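Local coordinates for protein putative bacteriocin (Brevibacillus laterosporus, PDB 4OZK) that probably kills competing bacteria as a secreted, leaderless class IId bacteriocin whose disulfide-stapled fold resembles that of human defensins, at residues Tyr16-Val29 with Thr37-Cys49. Residues are numbered along the deposited sequence; the frame is centred on the assembly and turned at random.
Sequences YQCHGLENKMYRHV and TQVYCRTEWGSSC
In the three-stranded antiparallel sheet of this defensin-like fold, central strand 24-33 pairs with outer strand 38-48, and Trp45 lies across Tyr26 on one face. The two form a non-hydrogen-bonded pair: Tyr26 CB sits 3.6 Å from the centroid of the Trp45 six-membered ring, a CH-pi contact over the ring face, while His19 CD2 meets Trp45 CH2 at the ring edge and completes an aromatic cluster. Farther along this face the His28 and Tyr40 rings stack face to face, 4.4 Å between centroids and planes 30° apart, and Tyr40 OH shares a 2.7 Å hydrogen bond with Thr43 OG1. A classic bulge sets Cys41 and Arg42 against Val29: Val29 N donates to Arg42 O, and Val29 O accepts from Cys41 N; Cys41 is itself stapled to Cys2. A second bulge shifts the register between Tyr26 and Lys24, and beyond it the Cys18-Cys49 disulfide ties the C-terminus to strand 17-19. On the other face, Tyr16 is sandwiched between Arg27 CD and Met25 CE. There the extended Glu44 chain (chi1 177°) carries its carboxylate alongside Arg27; OE2, in the guanidinium plane, salt-bridges Arg27 NE (3.1 Å) and NH2 (3.2 Å), both above one carboxylate face.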
# COMPACT_ATOMS: atom_id res chain seq x y z
N TYR A 16 -5.22 -1.81 -7.96
CA TYR A 16 -6.17 -0.71 -7.92
C TYR A 16 -7.63 -1.19 -7.84
O TYR A 16 -8.01 -2.19 -8.45
CB TYR A 16 -5.98 0.20 -9.14
CG TYR A 16 -4.93 1.29 -8.98
CD1 TYR A 16 -5.08 2.29 -8.02
CD2 TYR A 16 -3.82 1.35 -9.83
CE1 TYR A 16 -4.14 3.31 -7.88
CE2 TYR A 16 -2.86 2.37 -9.69
CZ TYR A 16 -3.04 3.35 -8.72
OH TYR A 16 -2.12 4.37 -8.58
N GLN A 17 -8.43 -0.48 -7.05
CA GLN A 17 -9.86 -0.77 -6.91
C GLN A 17 -10.55 0.53 -7.15
O GLN A 17 -9.98 1.58 -6.85
CB GLN A 17 -10.19 -1.21 -5.48
CG GLN A 17 -10.12 -2.70 -5.20
CD GLN A 17 -10.50 -3.00 -3.77
OE1 GLN A 17 -11.25 -2.25 -3.15
NE2 GLN A 17 -9.98 -4.10 -3.23
N CYS A 18 -11.78 0.50 -7.65
CA CYS A 18 -12.54 1.73 -7.75
C CYS A 18 -13.21 2.06 -6.42
O CYS A 18 -13.84 1.19 -5.79
CB CYS A 18 -13.60 1.64 -8.87
SG CYS A 18 -14.48 3.21 -9.14
N HIS A 19 -13.06 3.30 -5.97
CA HIS A 19 -13.81 3.78 -4.81
C HIS A 19 -15.16 4.34 -5.27
O HIS A 19 -15.22 5.34 -5.99
CB HIS A 19 -13.01 4.85 -4.06
CG HIS A 19 -13.48 5.05 -2.65
ND1 HIS A 19 -14.67 5.68 -2.35
CD2 HIS A 19 -12.93 4.69 -1.47
CE1 HIS A 19 -14.83 5.70 -1.04
NE2 HIS A 19 -13.79 5.11 -0.48
N GLY A 20 -16.26 3.71 -4.85
CA GLY A 20 -17.58 4.06 -5.34
C GLY A 20 -18.06 5.45 -4.99
O GLY A 20 -18.91 6.03 -5.68
N LEU A 21 -17.53 6.00 -3.91
CA LEU A 21 -17.95 7.31 -3.44
C LEU A 21 -17.04 8.41 -3.97
O LEU A 21 -17.48 9.51 -4.34
CB LEU A 21 -17.96 7.34 -1.91
CG LEU A 21 -18.98 6.45 -1.22
CD1 LEU A 21 -18.91 6.69 0.28
CD2 LEU A 21 -20.35 6.77 -1.77
N GLU A 22 -15.74 8.13 -3.99
CA GLU A 22 -14.77 9.11 -4.43
C GLU A 22 -14.68 9.12 -5.95
O GLU A 22 -14.17 10.09 -6.53
CB GLU A 22 -13.39 8.82 -3.81
CG GLU A 22 -13.35 9.03 -2.31
CD GLU A 22 -13.77 10.44 -1.90
OE1 GLU A 22 -13.35 11.41 -2.58
OE2 GLU A 22 -14.52 10.58 -0.91
N ASN A 23 -15.18 8.05 -6.57
CA ASN A 23 -15.11 7.87 -8.03
C ASN A 23 -13.67 8.00 -8.53
O ASN A 23 -13.39 8.68 -9.51
CB ASN A 23 -16.06 8.84 -8.76
CG ASN A 23 -17.52 8.59 -8.41
OD1 ASN A 23 -18.02 7.47 -8.55
ND2 ASN A 23 -18.20 9.63 -7.94
N LYS A 24 -12.77 7.33 -7.81
CA LYS A 24 -11.34 7.37 -8.08
C LYS A 24 -10.73 6.07 -7.59
O LYS A 24 -11.19 5.49 -6.60
CB LYS A 24 -10.73 8.58 -7.35
CG LYS A 24 -9.23 8.69 -7.43
CD LYS A 24 -8.78 10.09 -6.99
CE LYS A 24 -9.14 11.13 -8.04
NZ LYS A 24 -9.25 12.50 -7.47
N MET A 25 -9.71 5.59 -8.30
CA MET A 25 -9.08 4.32 -7.96
C MET A 25 -8.02 4.47 -6.87
O MET A 25 -7.26 5.45 -6.85
CB MET A 25 -8.43 3.69 -9.19
CG MET A 25 -9.34 3.57 -10.39
SD MET A 25 -8.45 2.76 -11.72
CE MET A 25 -6.76 3.11 -11.23
N TYR A 26 -7.94 3.48 -5.99
CA TYR A 26 -6.93 3.47 -4.93
C TYR A 26 -6.30 2.08 -4.81
O TYR A 26 -6.89 1.06 -5.20
CB TYR A 26 -7.57 3.85 -3.59
CG TYR A 26 -8.54 2.81 -3.07
CD1 TYR A 26 -8.13 1.81 -2.19
CD2 TYR A 26 -9.88 2.83 -3.48
CE1 TYR A 26 -9.02 0.85 -1.72
CE2 TYR A 26 -10.78 1.88 -3.02
CZ TYR A 26 -10.35 0.90 -2.15
OH TYR A 26 -11.26 -0.03 -1.70
N ARG A 27 -5.10 2.05 -4.26
CA ARG A 27 -4.49 0.78 -3.87
C ARG A 27 -3.66 1.00 -2.63
O ARG A 27 -3.40 2.16 -2.25
CB ARG A 27 -3.65 0.18 -5.00
CG ARG A 27 -2.44 1.01 -5.40
CD ARG A 27 -1.75 0.37 -6.60
NE ARG A 27 -0.53 1.10 -6.96
CZ ARG A 27 0.16 0.90 -8.08
NH1 ARG A 27 -0.23 -0.02 -8.95
NH2 ARG A 27 1.26 1.61 -8.32
N HIS A 28 -3.25 -0.09 -2.01
CA HIS A 28 -2.51 -0.03 -0.75
C HIS A 28 -1.04 -0.38 -0.98
O HIS A 28 -0.73 -1.42 -1.56
CB HIS A 28 -3.11 -1.00 0.25
CG HIS A 28 -4.50 -0.63 0.69
ND1 HIS A 28 -5.06 0.60 0.43
CD2 HIS A 28 -5.43 -1.33 1.39
CE1 HIS A 28 -6.28 0.64 0.94
NE2 HIS A 28 -6.53 -0.51 1.53
N VAL A 29 -0.13 0.49 -0.54
CA VAL A 29 1.30 0.20 -0.66
C VAL A 29 1.84 -0.43 0.62
O VAL A 29 1.69 0.12 1.72
CB VAL A 29 2.11 1.46 -1.00
CG1 VAL A 29 3.58 1.10 -1.11
CG2 VAL A 29 1.62 2.06 -2.30
N THR A 37 7.23 -9.80 7.91
CA THR A 37 5.93 -9.14 7.98
C THR A 37 5.77 -8.11 6.87
O THR A 37 6.74 -7.73 6.21
CB THR A 37 5.69 -8.46 9.34
OG1 THR A 37 6.66 -7.42 9.54
CG2 THR A 37 5.80 -9.48 10.46
N GLN A 38 4.53 -7.67 6.65
CA GLN A 38 4.25 -6.56 5.76
C GLN A 38 3.64 -5.44 6.56
O GLN A 38 2.96 -5.69 7.55
CB GLN A 38 3.28 -6.99 4.66
CG GLN A 38 3.86 -8.01 3.69
CD GLN A 38 2.99 -8.16 2.47
OE1 GLN A 38 2.01 -7.43 2.30
NE2 GLN A 38 3.35 -9.09 1.59
N VAL A 39 3.87 -4.21 6.14
CA VAL A 39 3.28 -3.07 6.83
C VAL A 39 2.61 -2.18 5.79
O VAL A 39 3.17 -1.93 4.72
CB VAL A 39 4.32 -2.30 7.70
CG1 VAL A 39 4.78 -3.18 8.86
CG2 VAL A 39 5.51 -1.89 6.88
N TYR A 40 1.40 -1.74 6.11
CA TYR A 40 0.61 -0.88 5.23
C TYR A 40 1.18 0.53 5.38
O TYR A 40 1.14 1.09 6.48
CB TYR A 40 -0.86 -1.00 5.67
CG TYR A 40 -1.89 -0.14 4.95
CD1 TYR A 40 -1.58 0.58 3.81
CD2 TYR A 40 -3.18 -0.06 5.45
CE1 TYR A 40 -2.55 1.38 3.18
CE2 TYR A 40 -4.15 0.72 4.85
CZ TYR A 40 -3.83 1.44 3.72
OH TYR A 40 -4.80 2.21 3.12
N CYS A 41 1.75 1.08 4.30
CA CYS A 41 2.47 2.37 4.37
C CYS A 41 1.68 3.59 3.90
O CYS A 41 1.72 4.64 4.54
CB CYS A 41 3.76 2.34 3.55
SG CYS A 41 4.95 1.14 4.10
N ARG A 42 1.02 3.45 2.76
CA ARG A 42 0.18 4.51 2.24
C ARG A 42 -0.93 3.98 1.36
O ARG A 42 -0.92 2.81 0.93
CB ARG A 42 1.00 5.55 1.47
CG ARG A 42 1.50 5.07 0.10
CD ARG A 42 2.07 6.21 -0.71
NE ARG A 42 3.31 6.72 -0.11
CZ ARG A 42 3.92 7.84 -0.48
NH1 ARG A 42 3.41 8.59 -1.45
NH2 ARG A 42 5.04 8.22 0.13
N THR A 43 -1.89 4.86 1.10
CA THR A 43 -2.92 4.60 0.10
C THR A 43 -2.50 5.40 -1.11
O THR A 43 -2.30 6.62 -1.03
CB THR A 43 -4.29 5.11 0.57
OG1 THR A 43 -4.61 4.54 1.85
CG2 THR A 43 -5.35 4.73 -0.46
N GLU A 44 -2.34 4.73 -2.24
CA GLU A 44 -2.04 5.42 -3.49
C GLU A 44 -3.32 5.63 -4.29
O GLU A 44 -4.09 4.69 -4.51
CB GLU A 44 -1.00 4.65 -4.30
CG GLU A 44 -0.69 5.27 -5.65
CD GLU A 44 0.52 4.65 -6.32
OE1 GLU A 44 1.00 5.23 -7.32
OE2 GLU A 44 0.99 3.58 -5.84
N TRP A 45 -3.56 6.87 -4.71
CA TRP A 45 -4.75 7.17 -5.50
C TRP A 45 -4.40 7.32 -6.97
O TRP A 45 -3.39 7.94 -7.32
CB TRP A 45 -5.45 8.42 -4.94
CG TRP A 45 -6.06 8.17 -3.56
CD1 TRP A 45 -5.47 8.38 -2.34
CD2 TRP A 45 -7.38 7.66 -3.29
NE1 TRP A 45 -6.34 8.02 -1.32
CE2 TRP A 45 -7.52 7.58 -1.88
CE3 TRP A 45 -8.45 7.26 -4.10
CZ2 TRP A 45 -8.70 7.12 -1.26
CZ3 TRP A 45 -9.63 6.80 -3.49
CH2 TRP A 45 -9.74 6.73 -2.09
N GLY A 46 -5.24 6.73 -7.84
CA GLY A 46 -4.96 6.67 -9.26
C GLY A 46 -5.95 7.47 -10.08
O GLY A 46 -6.36 8.56 -9.68
N SER A 47 -6.32 6.92 -11.24
CA SER A 47 -7.26 7.60 -12.15
C SER A 47 -8.74 7.45 -11.76
O SER A 47 -9.08 6.74 -10.80
CB SER A 47 -7.04 7.17 -13.60
OG SER A 47 -7.05 5.76 -13.74
N SER A 48 -9.61 8.11 -12.51
CA SER A 48 -11.04 8.14 -12.19
C SER A 48 -11.81 6.87 -12.53
O SER A 48 -11.35 6.02 -13.31
CB SER A 48 -11.70 9.33 -12.88
OG SER A 48 -11.11 10.52 -12.41
N CYS A 49 -13.00 6.75 -11.94
CA CYS A 49 -13.90 5.63 -12.17
C CYS A 49 -15.31 5.93 -11.67
O CYS A 49 -16.24 5.15 -11.91
CB CYS A 49 -13.36 4.37 -11.49
SG CYS A 49 -13.03 4.53 -9.71